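Local structure of 4-amino-4-deoxychorismate lyase (Legionella pneumophila, 3LUL) at residues F30-V35 with Q111-S116; Y145-I150 with A163-T168; A204-H209 with F234-L239. The protein is a pyridoxal-phosphate enzyme of the class IV aminotransferase family, built as a homodimer with the cofactor bound covalently to the protein. All coordinates share one frame; numbering follows the deposited sequence.

Contact 1 of 3, residues F30-V35 with Q111-S116; sequences FETIRV and QTFNYS. With PO4 (phosphate ion), chain G.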
# COMPACT_ATOMS: atom_id res chain seq x y z
N PHE B 30 -6.19 3.48 -9.59
CA PHE B 30 -5.78 3.79 -10.95
C PHE B 30 -6.31 2.80 -11.97
O PHE B 30 -6.74 1.69 -11.64
CB PHE B 30 -4.24 3.89 -11.06
CG PHE B 30 -3.55 2.58 -11.04
CD1 PHE B 30 -3.22 1.96 -9.85
CD2 PHE B 30 -3.16 1.96 -12.23
CE1 PHE B 30 -2.57 0.73 -9.83
CE2 PHE B 30 -2.51 0.73 -12.23
CZ PHE B 30 -2.21 0.11 -11.03
N GLU B 31 -6.26 3.24 -13.23
CA GLU B 31 -6.54 2.38 -14.37
C GLU B 31 -5.47 2.67 -15.42
O GLU B 31 -5.12 3.84 -15.64
CB GLU B 31 -7.90 2.71 -14.99
CG GLU B 31 -9.06 2.22 -14.17
CD GLU B 31 -9.17 0.70 -14.15
OE1 GLU B 31 -8.64 0.01 -15.04
OE2 GLU B 31 -9.82 0.18 -13.22
N THR B 32 -4.96 1.62 -16.04
CA THR B 32 -3.98 1.76 -17.09
C THR B 32 -4.62 1.21 -18.38
O THR B 32 -5.02 0.06 -18.47
CB THR B 32 -2.61 1.11 -16.70
OG1 THR B 32 -1.70 1.20 -17.79
CG2 THR B 32 -2.77 -0.34 -16.27
N ILE B 33 -4.76 2.09 -19.36
CA ILE B 33 -5.59 1.88 -20.53
C ILE B 33 -4.69 1.86 -21.78
O ILE B 33 -3.92 2.77 -22.01
CB ILE B 33 -6.62 2.99 -20.67
CG1 ILE B 33 -7.51 3.10 -19.44
CG2 ILE B 33 -7.52 2.79 -21.91
CD1 ILE B 33 -8.08 4.52 -19.24
N ARG B 34 -4.82 0.80 -22.55
CA ARG B 34 -4.12 0.72 -23.81
C ARG B 34 -4.78 1.64 -24.83
O ARG B 34 -6.01 1.72 -24.92
CB ARG B 34 -4.13 -0.70 -24.31
CG ARG B 34 -3.30 -0.89 -25.59
CD ARG B 34 -3.00 -2.37 -25.79
NE ARG B 34 -2.35 -2.64 -27.07
CZ ARG B 34 -1.85 -3.83 -27.45
NH1 ARG B 34 -1.89 -4.91 -26.65
NH2 ARG B 34 -1.29 -3.94 -28.65
N VAL B 35 -3.96 2.35 -25.61
CA VAL B 35 -4.46 3.17 -26.69
C VAL B 35 -3.94 2.55 -28.00
O VAL B 35 -2.72 2.34 -28.14
CB VAL B 35 -4.04 4.62 -26.56
CG1 VAL B 35 -4.46 5.40 -27.81
CG2 VAL B 35 -4.66 5.23 -25.34
N GLN B 111 -2.75 10.86 -17.64
CA GLN B 111 -1.41 11.01 -18.23
C GLN B 111 -1.19 9.97 -19.32
O GLN B 111 -1.52 8.81 -19.14
CB GLN B 111 -0.34 10.81 -17.17
CG GLN B 111 -0.25 11.98 -16.19
CD GLN B 111 0.29 13.27 -16.82
OE1 GLN B 111 -0.42 14.29 -16.93
NE2 GLN B 111 1.55 13.24 -17.23
N THR B 112 -0.63 10.42 -20.44
CA THR B 112 -0.33 9.52 -21.55
C THR B 112 1.13 9.11 -21.46
O THR B 112 1.97 9.77 -20.81
CB THR B 112 -0.57 10.16 -22.94
OG1 THR B 112 0.33 11.26 -23.16
CG2 THR B 112 -1.97 10.63 -23.08
N PHE B 113 1.43 8.02 -22.13
CA PHE B 113 2.80 7.56 -22.27
C PHE B 113 2.93 6.66 -23.48
O PHE B 113 1.96 6.09 -23.98
CB PHE B 113 3.27 6.84 -21.01
CG PHE B 113 2.38 5.71 -20.59
CD1 PHE B 113 1.27 5.94 -19.78
CD2 PHE B 113 2.64 4.40 -20.99
CE1 PHE B 113 0.42 4.89 -19.37
CE2 PHE B 113 1.82 3.34 -20.58
CZ PHE B 113 0.71 3.57 -19.78
N ASN B 114 4.15 6.56 -23.95
CA ASN B 114 4.50 5.66 -25.03
C ASN B 114 5.33 4.53 -24.45
O ASN B 114 6.14 4.75 -23.54
CB ASN B 114 5.30 6.42 -26.08
CG ASN B 114 4.44 7.30 -26.93
OD1 ASN B 114 4.16 8.44 -26.56
ND2 ASN B 114 3.98 6.77 -28.05
N TYR B 115 5.14 3.32 -24.97
CA TYR B 115 5.88 2.15 -24.47
C TYR B 115 5.95 1.07 -25.55
O TYR B 115 5.13 1.06 -26.46
CB TYR B 115 5.20 1.60 -23.22
CG TYR B 115 3.87 0.93 -23.50
CD1 TYR B 115 2.71 1.67 -23.66
CD2 TYR B 115 3.79 -0.45 -23.65
CE1 TYR B 115 1.51 1.05 -23.94
CE2 TYR B 115 2.59 -1.07 -23.91
CZ TYR B 115 1.44 -0.32 -24.05
OH TYR B 115 0.26 -0.95 -24.32
N SER B 116 6.94 0.19 -25.43
CA SER B 116 7.13 -0.95 -26.33
C SER B 116 6.51 -2.22 -25.75
O SER B 116 6.71 -2.53 -24.58
CB SER B 116 8.63 -1.22 -26.59
OG SER B 116 9.26 -0.19 -27.36
P PO4 G . 10.33 1.82 -24.68
O1 PO4 G . 9.41 3.02 -24.60
O2 PO4 G . 10.69 1.53 -26.11
O3 PO4 G . 11.60 2.07 -23.93
O4 PO4 G . 9.56 0.68 -24.05

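Contact 2 of 3, residues Y145-I150 with A163-T168; sequences YLEAII and ALFFNT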
# COMPACT_ATOMS: atom_id res chain seq x y z
N TYR B 145 1.30 0.09 -4.17
CA TYR B 145 2.06 -0.93 -4.90
C TYR B 145 3.47 -1.19 -4.38
O TYR B 145 4.25 -1.87 -5.05
CB TYR B 145 2.05 -0.65 -6.43
CG TYR B 145 0.88 -1.42 -7.12
CD1 TYR B 145 -0.41 -1.37 -6.59
CD2 TYR B 145 1.08 -2.20 -8.26
CE1 TYR B 145 -1.51 -2.07 -7.18
CE2 TYR B 145 -0.01 -2.91 -8.87
CZ TYR B 145 -1.30 -2.83 -8.32
OH TYR B 145 -2.39 -3.51 -8.85
N LEU B 146 3.83 -0.68 -3.20
CA LEU B 146 5.18 -0.95 -2.69
C LEU B 146 5.51 -2.43 -2.59
O LEU B 146 6.65 -2.85 -2.89
CB LEU B 146 5.44 -0.24 -1.37
CG LEU B 146 6.86 -0.25 -0.81
CD1 LEU B 146 7.98 0.21 -1.81
CD2 LEU B 146 6.90 0.60 0.49
N GLU B 147 4.52 -3.22 -2.15
CA GLU B 147 4.70 -4.66 -2.05
C GLU B 147 5.15 -5.26 -3.39
O GLU B 147 6.09 -6.08 -3.44
CB GLU B 147 3.42 -5.33 -1.56
CG GLU B 147 3.60 -6.80 -1.28
CD GLU B 147 2.32 -7.51 -0.90
OE1 GLU B 147 1.43 -6.91 -0.25
OE2 GLU B 147 2.26 -8.70 -1.23
N ALA B 148 4.46 -4.83 -4.45
CA ALA B 148 4.76 -5.24 -5.81
C ALA B 148 6.14 -4.77 -6.24
O ALA B 148 6.87 -5.51 -6.88
CB ALA B 148 3.69 -4.73 -6.80
N ILE B 149 6.48 -3.55 -5.91
CA ILE B 149 7.80 -3.00 -6.22
C ILE B 149 8.90 -3.82 -5.56
O ILE B 149 9.86 -4.21 -6.23
CB ILE B 149 7.91 -1.49 -5.78
CG1 ILE B 149 7.00 -0.63 -6.66
CG2 ILE B 149 9.38 -1.00 -5.86
CD1 ILE B 149 6.80 0.78 -6.13
N ILE B 150 8.77 -4.10 -4.28
CA ILE B 150 9.78 -4.88 -3.55
C ILE B 150 9.94 -6.29 -4.20
O ILE B 150 11.05 -6.75 -4.46
CB ILE B 150 9.43 -4.98 -2.04
CG1 ILE B 150 9.50 -3.57 -1.37
CG2 ILE B 150 10.36 -6.01 -1.32
CD1 ILE B 150 8.96 -3.57 0.06
N ALA B 163 7.55 -11.35 -10.38
CA ALA B 163 7.30 -12.16 -9.20
C ALA B 163 5.86 -12.63 -9.21
O ALA B 163 4.97 -11.89 -9.66
CB ALA B 163 7.53 -11.32 -7.96
N LEU B 164 5.66 -13.85 -8.72
CA LEU B 164 4.38 -14.51 -8.60
C LEU B 164 4.01 -14.71 -7.12
O LEU B 164 4.80 -15.25 -6.32
CB LEU B 164 4.43 -15.86 -9.30
CG LEU B 164 3.14 -16.63 -9.41
CD1 LEU B 164 2.10 -15.93 -10.33
CD2 LEU B 164 3.47 -18.05 -9.98
N PHE B 165 2.82 -14.24 -6.77
CA PHE B 165 2.29 -14.36 -5.41
C PHE B 165 1.31 -15.52 -5.24
O PHE B 165 0.55 -15.89 -6.15
CB PHE B 165 1.57 -13.08 -5.00
CG PHE B 165 2.43 -11.86 -5.12
CD1 PHE B 165 3.26 -11.46 -4.07
CD2 PHE B 165 2.41 -11.10 -6.26
CE1 PHE B 165 4.05 -10.31 -4.15
CE2 PHE B 165 3.21 -9.94 -6.37
CZ PHE B 165 4.05 -9.55 -5.31
N PHE B 166 1.35 -16.05 -4.02
CA PHE B 166 0.48 -17.07 -3.51
C PHE B 166 -0.32 -16.58 -2.28
O PHE B 166 0.11 -15.66 -1.55
CB PHE B 166 1.30 -18.29 -3.16
CG PHE B 166 1.93 -18.98 -4.37
CD1 PHE B 166 3.05 -18.44 -4.99
CD2 PHE B 166 1.38 -20.15 -4.88
CE1 PHE B 166 3.60 -19.06 -6.15
CE2 PHE B 166 1.94 -20.76 -6.02
CZ PHE B 166 3.05 -20.22 -6.63
N ASN B 167 -1.50 -17.17 -2.10
CA ASN B 167 -2.32 -16.86 -0.93
C ASN B 167 -1.96 -17.81 0.22
O ASN B 167 -1.12 -18.71 0.06
CB ASN B 167 -3.84 -16.78 -1.23
CG ASN B 167 -4.47 -18.10 -1.61
OD1 ASN B 167 -3.98 -19.17 -1.26
ND2 ASN B 167 -5.62 -18.02 -2.31
N THR B 168 -2.57 -17.57 1.39
CA THR B 168 -2.29 -18.36 2.59
C THR B 168 -2.87 -19.78 2.56
O THR B 168 -2.60 -20.58 3.45
CB THR B 168 -2.73 -17.59 3.88
OG1 THR B 168 -4.13 -17.31 3.80
CG2 THR B 168 -1.94 -16.27 4.05

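Contact 3 of 3, residues A204-H209 with F234-L239; sequences ARLISH and FLTNSL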
# COMPACT_ATOMS: atom_id res chain seq x y z
N ALA B 204 -10.83 -11.12 -17.99
CA ALA B 204 -12.27 -11.21 -18.24
C ALA B 204 -12.60 -11.35 -19.73
O ALA B 204 -13.48 -12.15 -20.12
CB ALA B 204 -12.98 -9.96 -17.66
N ARG B 205 -11.92 -10.56 -20.57
CA ARG B 205 -12.12 -10.61 -22.03
C ARG B 205 -11.73 -11.97 -22.59
O ARG B 205 -12.43 -12.54 -23.43
CB ARG B 205 -11.31 -9.53 -22.75
CG ARG B 205 -11.81 -8.08 -22.54
CD ARG B 205 -10.74 -7.11 -23.02
NE ARG B 205 -10.40 -7.39 -24.42
CZ ARG B 205 -9.22 -7.14 -25.00
NH1 ARG B 205 -8.23 -6.54 -24.35
NH2 ARG B 205 -9.06 -7.46 -26.28
N LEU B 206 -10.62 -12.50 -22.11
CA LEU B 206 -10.11 -13.80 -22.56
C LEU B 206 -11.11 -14.91 -22.23
O LEU B 206 -11.43 -15.74 -23.07
CB LEU B 206 -8.74 -14.06 -21.94
CG LEU B 206 -7.92 -15.23 -22.46
CD1 LEU B 206 -6.47 -14.96 -22.16
CD2 LEU B 206 -8.37 -16.56 -21.88
N ILE B 207 -11.62 -14.91 -21.00
CA ILE B 207 -12.64 -15.87 -20.58
C ILE B 207 -13.89 -15.79 -21.48
O ILE B 207 -14.39 -16.82 -21.92
CB ILE B 207 -12.99 -15.72 -19.08
CG1 ILE B 207 -11.79 -16.13 -18.23
CG2 ILE B 207 -14.20 -16.59 -18.68
CD1 ILE B 207 -11.89 -15.71 -16.77
N SER B 208 -14.35 -14.58 -21.77
CA SER B 208 -15.51 -14.37 -22.66
C SER B 208 -15.25 -14.95 -24.04
O SER B 208 -16.09 -15.67 -24.57
CB SER B 208 -15.85 -12.87 -22.79
OG SER B 208 -16.43 -12.37 -21.60
N HIS B 209 -14.10 -14.62 -24.63
CA HIS B 209 -13.71 -15.21 -25.90
C HIS B 209 -13.73 -16.74 -25.89
O HIS B 209 -14.20 -17.35 -26.85
CB HIS B 209 -12.31 -14.74 -26.36
CG HIS B 209 -12.30 -13.37 -26.96
ND1 HIS B 209 -13.03 -13.04 -28.07
CD2 HIS B 209 -11.63 -12.24 -26.60
CE1 HIS B 209 -12.83 -11.76 -28.37
NE2 HIS B 209 -11.98 -11.26 -27.48
N PHE B 234 1.08 -18.45 -19.13
CA PHE B 234 1.15 -17.06 -19.71
C PHE B 234 0.41 -16.05 -18.84
O PHE B 234 -0.38 -16.40 -17.96
CB PHE B 234 0.65 -17.02 -21.17
CG PHE B 234 -0.84 -17.24 -21.35
CD1 PHE B 234 -1.73 -16.18 -21.22
CD2 PHE B 234 -1.34 -18.51 -21.63
CE1 PHE B 234 -3.09 -16.38 -21.42
CE2 PHE B 234 -2.72 -18.72 -21.82
CZ PHE B 234 -3.59 -17.67 -21.71
N LEU B 235 0.70 -14.78 -19.06
CA LEU B 235 0.15 -13.69 -18.24
C LEU B 235 -0.67 -12.73 -19.09
O LEU B 235 -0.46 -12.65 -20.28
CB LEU B 235 1.28 -12.91 -17.62
CG LEU B 235 2.34 -13.72 -16.88
CD1 LEU B 235 3.51 -12.80 -16.45
CD2 LEU B 235 1.74 -14.43 -15.69
N THR B 236 -1.56 -11.98 -18.45
CA THR B 236 -2.42 -11.06 -19.17
C THR B 236 -2.49 -9.73 -18.44
O THR B 236 -2.59 -9.68 -17.21
CB THR B 236 -3.88 -11.62 -19.36
OG1 THR B 236 -4.52 -11.77 -18.08
CG2 THR B 236 -3.90 -13.00 -20.07
N ASN B 237 -2.45 -8.65 -19.21
CA ASN B 237 -2.82 -7.32 -18.74
C ASN B 237 -3.13 -6.40 -19.92
O ASN B 237 -2.94 -6.79 -21.08
CB ASN B 237 -1.79 -6.73 -17.77
CG ASN B 237 -0.45 -6.41 -18.41
OD1 ASN B 237 -0.34 -6.22 -19.62
ND2 ASN B 237 0.59 -6.31 -17.58
N SER B 238 -3.64 -5.21 -19.63
CA SER B 238 -4.18 -4.35 -20.69
C SER B 238 -3.08 -3.81 -21.56
O SER B 238 -3.27 -3.68 -22.74
CB SER B 238 -4.95 -3.15 -20.11
OG SER B 238 -6.17 -3.55 -19.57
N LEU B 239 -1.93 -3.48 -20.96
CA LEU B 239 -0.85 -2.88 -21.74
C LEU B 239 -0.08 -3.87 -22.59
O LEU B 239 0.30 -3.54 -23.72
CB LEU B 239 0.13 -2.08 -20.88
CG LEU B 239 -0.44 -0.88 -20.17
CD1 LEU B 239 0.66 -0.25 -19.27
CD2 LEU B 239 -1.01 0.12 -21.14
O HOH W 1 -7.65 -5.56 -21.79

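Contact 1 of 3, residues F30-V35 with Q111-S116
R34 and Y115 make one of the two side-chain meetings between 30-35 and 111-116, and the one that buries slightly more surface. The phenol end of Y115 comes across the aliphatic part of R34, with Y115 OH 3.8 Å from R34 CG and equally 3.8 Å from R34 CD. Because R34 starts out trans to the backbone nitrogen (chi1 -175°) and runs extended to NE, its methylenes lie across the path of the phenol; guanidinium and ring planes stand 78° apart. The polar ends are engaged elsewhere: Y115 OH hydrogen-bonds to the carbonyl O of L239, and R34 NE to OD1 of N36. In the other meeting F113 turns its ring edge to T32, whose OG1 lies near the ring plane, 3.9 Å from F113 CZ; T32 was modelled in two conformers, so this approach is doubtful. Strands 28-36 and 106-113 belong to the mixed N-terminal sheet of the fold type IV architecture, but they are not neighbours there: strand 84-91 runs between them and pairs with both. The two segments therefore touch through side chains alone. The packed part is flanked by K87 of that middle strand, against F113, and by R97 of the second subunit, which packs on both F113 and Y115; elsewhere on strand 28-36, I33 beds on W68 and L72 of helix 65-78. The other end is loose: after F113 the strand gives way to a loop, in which N114 and S116 are exposed in the dimer. There S116 holds a phosphate ion, probably from the crystallisation liquor: its backbone N donates to phosphate O4 at 3.0 Å, with an N-H...O angle of 149°, and its hydroxyl OG donates to phosphate O2 at 2.6 Å.

Contact 2 of 3, residues Y145-I150 with A163-T168
E147 and F165 carry the contact between the first turn of helix 146-157 and the strand 162-167. Carboxylate oxygen E147 OE2 sits 3.8 Å from F165 CE1 and 4.1 Å from F165 CD1, approaching the ring obliquely; the carboxylate and ring planes are 82° apart. E147 and F165 run antiparallel, each passing alongside the other. E147 gets this far because its chain is fully stretched, with chi1 (-173°) and chi2 (-175°) both close to 180°. At the far end of the ring, F165 CZ looks onto the helix backbone, 4.4 Å from A148 CA, while T176 packs against both A148 and F165. In the next shell, R131 binds the pair together: its NE forms a salt bridge with E147 OE2, and the same arginine makes a cation-pi contact with the F165 ring. E147 OE2 also accepts from W129 NE1, and OE1 is bonded to the hydroxyl of Y138, with a weak bond from N135 of the second subunit. This buried carboxylate is thus gripped at both oxygens, which fixes its rotation and probably favours its charged form. Further out, the helix is started by Y145 at the N-cap position, whose carbonyl O receives I149 N at 2.9 Å. The hydroxyl of Y145 hydrogen-bonds to cofactor atom O3 of the modified lysine at position 141, and L146 N to OD1 of N144 in the second subunit. The helix start thus lies by both cofactor and subunit interface, as in fold type IV enzymes, whose active site lies near the dimer interface.

Contact 3 of 3, residues A204-H209 with F234-L239
L206 projects from helix 201-212 toward strand 232-237, part of the helix-on-sheet packing in the larger, C-terminal domain of this fold type IV protein. Its CD1 methyl does all the close touching; L206 was modelled in two conformers, so the CD1 distances hold for the one described and are to that extent doubtful. A chi1 of -169° sends the branch away from the backbone N. L206 and F234 approach from opposite directions, CD1 arriving in the plane of the ring at its edge, 3.7 Å from F234 CE1 and 4.0 Å from F234 CZ. F181 of the adjacent strand 179-184 also meets the F234 ring, the two planes about parallel. T236, two residues along and on the same side of the strand, crosses L206 at about a right angle and offers its methyl, CG2 being 3.8 Å from L206 CD1. I242 and L263 close round the leucine. Just past the strand, a water bridges R205 and S238, which do not touch directly. R205 NH2 is salt-bridged to D270, and S238 OG hydrogen-bonds to cofactor atom OP2. R205 NH1 donates to the water at 2.8 Å in the guanidinium plane, and the water donates weakly to S238 OG at 3.3 Å.

How the contacts relate
From the N terminus the three contacts follow in series, none nested in or crossing another. Contact 1 closes the longest loop, 75 residues carrying helices 43-57 and 65-78, within the N-terminal sheet. Contact 2 then closes a short 12-residue link from helix 146-157 to strand 162-167, and contact 3 one of 24 residues, both against the same larger sheet, their nearest atoms about 6 Å apart. The two halves of the chain are stitched where contact 1 meets the others: F30 lies edge-to-face with Y145, and T32 and R34 pack against L239 and S238. The segments of contacts 2 and 3 each contribute one residue that reaches the cofactor.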